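Local coordinates for protein endoglucanase (Thermotoga maritima, PDB 2FVG) that probably acts as a metal-dependent aminopeptidase of the M42 family, a class of enzymes that bind two divalent metal cations per subunit, at residues Ile176-Glu180 / Ser181-Pro185. Sequence-based numbering, arbitrary orientation.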
ATOM      1  N   ILE A 176      -8.405  -7.400   2.108  1.00 29.94           N
ATOM      2  CA  ILE A 176      -8.810  -8.655   1.474  1.00 29.69           C
ATOM      3  C   ILE A 176      -9.000  -9.760   2.514  1.00 31.71           C
ATOM      4  O   ILE A 176      -9.939 -10.550   2.398  1.00 31.63           O
ATOM      5  CB  ILE A 176      -7.776  -9.119   0.446  1.00 28.56           C
ATOM      6  CG1 ILE A 176      -7.617  -8.071  -0.651  1.00 30.56           C
ATOM      7  CG2 ILE A 176      -8.190 -10.449  -0.186  1.00 28.25           C
ATOM      8  CD1 ILE A 176      -6.531  -8.431  -1.670  1.00 28.77           C
ATOM      9  N   ASP A 177      -8.119  -9.818   3.520  1.00 33.11           N
ATOM     10  CA  ASP A 177      -8.218 -10.855   4.569  1.00 33.70           C
ATOM     11  C   ASP A 177      -9.403 -10.626   5.497  1.00 33.26           C
ATOM     12  O   ASP A 177      -9.979 -11.584   6.004  1.00 35.51           O
ATOM     13  CB  ASP A 177      -6.922 -10.981   5.400  1.00 33.45           C
ATOM     14  CG  ASP A 177      -5.790 -11.694   4.646  1.00 42.45           C
ATOM     15  OD1 ASP A 177      -5.944 -12.039   3.442  1.00 37.40           O
ATOM     16  OD2 ASP A 177      -4.729 -11.905   5.273  1.00 44.45           O
ATOM     17  N   VAL A 178      -9.734  -9.363   5.757  1.00 31.87           N
ATOM     18  CA  VAL A 178     -10.888  -9.046   6.592  1.00 30.97           C
ATOM     19  C   VAL A 178     -12.120  -9.562   5.864  1.00 32.50           C
ATOM     20  O   VAL A 178     -12.976 -10.219   6.456  1.00 29.97           O
ATOM     21  CB  VAL A 178     -10.999  -7.530   6.885  1.00 31.37           C
ATOM     22  CG1 VAL A 178     -12.361  -7.193   7.537  1.00 24.34           C
ATOM     23  CG2 VAL A 178      -9.855  -7.090   7.776  1.00 27.44           C
ATOM     24  N   LEU A 179     -12.173  -9.299   4.559  1.00 33.75           N
ATOM     25  CA  LEU A 179     -13.294  -9.754   3.735  1.00 34.15           C
ATOM     26  C   LEU A 179     -13.362 -11.270   3.614  1.00 35.81           C
ATOM     27  O   LEU A 179     -14.455 -11.847   3.694  1.00 35.52           O
ATOM     28  CB  LEU A 179     -13.235  -9.100   2.363  1.00 32.32           C
ATOM     29  CG  LEU A 179     -13.648  -7.631   2.371  1.00 33.83           C
ATOM     30  CD1 LEU A 179     -13.300  -6.957   1.028  1.00 23.02           C
ATOM     31  CD2 LEU A 179     -15.145  -7.515   2.692  1.00 24.57           C
ATOM     32  N   GLU A 180     -12.210 -11.918   3.421  1.00 36.37           N
ATOM     33  CA  GLU A 180     -12.189 -13.387   3.345  1.00 38.68           C
ATOM     34  C   GLU A 180     -12.588 -14.052   4.645  1.00 37.58           C
ATOM     35  O   GLU A 180     -13.134 -15.161   4.631  1.00 39.24           O
ATOM     36  CB  GLU A 180     -10.837 -13.942   2.903  1.00 38.98           C
ATOM     37  CG  GLU A 180     -10.610 -13.890   1.419  1.00 51.17           C
ATOM     38  CD  GLU A 180      -9.715 -15.010   0.916  1.00 64.65           C
ATOM     39  OE1 GLU A 180      -9.051 -15.681   1.741  1.00 70.80           O
ATOM     40  OE2 GLU A 180      -9.682 -15.225  -0.317  1.00 68.03           O
ATOM     41  N   SER A 181     -12.327 -13.383   5.768  1.00 37.91           N
ATOM     42  CA  SER A 181     -12.651 -13.952   7.076  1.00 38.84           C
ATOM     43  C   SER A 181     -14.144 -13.910   7.339  1.00 39.17           C
ATOM     44  O   SER A 181     -14.594 -14.410   8.360  1.00 39.02           O
ATOM     45  CB  SER A 181     -11.929 -13.216   8.212  1.00 39.73           C
ATOM     46  OG  SER A 181     -12.602 -12.011   8.566  1.00 37.92           O
ATOM     47  N   GLY A 182     -14.903 -13.297   6.429  1.00 40.85           N
ATOM     48  CA  GLY A 182     -16.348 -13.133   6.601  1.00 43.10           C
ATOM     49  C   GLY A 182     -16.590 -12.057   7.652  1.00 44.44           C
ATOM     50  O   GLY A 182     -16.409 -12.299   8.838  1.00 49.07           O
ATOM     51  N   VAL A 183     -16.975 -10.864   7.212  1.00 41.01           N
ATOM     52  CA  VAL A 183     -17.210  -9.731   8.100  1.00 37.69           C
ATOM     53  C   VAL A 183     -18.689  -9.301   8.043  1.00 35.11           C
ATOM     54  O   VAL A 183     -19.260  -9.187   6.951  1.00 34.87           O
ATOM     55  CB  VAL A 183     -16.248  -8.547   7.713  1.00 37.95           C
ATOM     56  CG1 VAL A 183     -16.425  -8.144   6.254  1.00 35.78           C
ATOM     57  CG2 VAL A 183     -16.420  -7.347   8.635  1.00 38.64           C
ATOM     58  N   SER A 184     -19.309  -9.098   9.209  1.00 31.34           N
ATOM     59  CA  SER A 184     -20.700  -8.630   9.309  1.00 29.44           C
ATOM     60  C   SER A 184     -20.664  -7.181   9.840  1.00 28.60           C
ATOM     61  O   SER A 184     -20.742  -6.972  11.059  1.00 28.18           O
ATOM     62  CB  SER A 184     -21.518  -9.544  10.253  1.00 29.24           C
ATOM     63  N   PRO A 185     -20.532  -6.176   8.935  1.00 28.33           N
ATOM     64  CA  PRO A 185     -20.398  -4.767   9.358  1.00 27.33           C
ATOM     65  C   PRO A 185     -21.619  -4.211  10.053  1.00 28.53           C
ATOM     66  O   PRO A 185     -22.735  -4.625   9.761  1.00 25.64           O
ATOM     67  CB  PRO A 185     -20.215  -4.021   8.043  1.00 25.99           C
ATOM     68  CG  PRO A 185     -19.704  -5.034   7.097  1.00 29.35           C
ATOM     69  CD  PRO A 185     -20.461  -6.284   7.467  1.00 27.77           C
TER
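The C-terminal end of helix 166-180, where the chain turns toward strand 187-194, is closed by Ser-181 and Gly-182 bonding back to the carbonyls of Asp-177 to Leu-179 and by Val-183 folding against Val-178 and Leu-179. Ser-181 N gives the final i to i-4 bond to Asp-177 O at 3.0 Å, bent to 139° at the hydrogen, with a weak second reach to Val-178 O. One residue on, Gly-182 N bonds Leu-179 O at 3.1 Å, a tighter three-residue step that ends the helix; the positive phi of Gly-182 then leads the chain off the axis. Ser-181 OG lies between its backbone N and carbonyl carbon (chi1 81°), which turns it back along the side of the last turn to donate to Val-178 O at 2.8 Å, from 26° off the carbonyl plane. Val-183 returns to the helix: its CG1 packs at 3.8 Å on CD2 of Leu-179, while its CB lies 4.1 Å from CG1 of Val-178. Lys-327 of helix 316-332 bonds both Ser-181 OG and Gly-182 O, and Val-330 of that helix touches Val-183. Replacing Ser-181 with an alanine would probably leave Val-178 O with just the weak backbone bond from this turn and Lys-327 NZ without one of its oxygen partners. The serine hydroxyl thus both meets a carbonyl near the helix end and takes part in a polar link to helix 316-332.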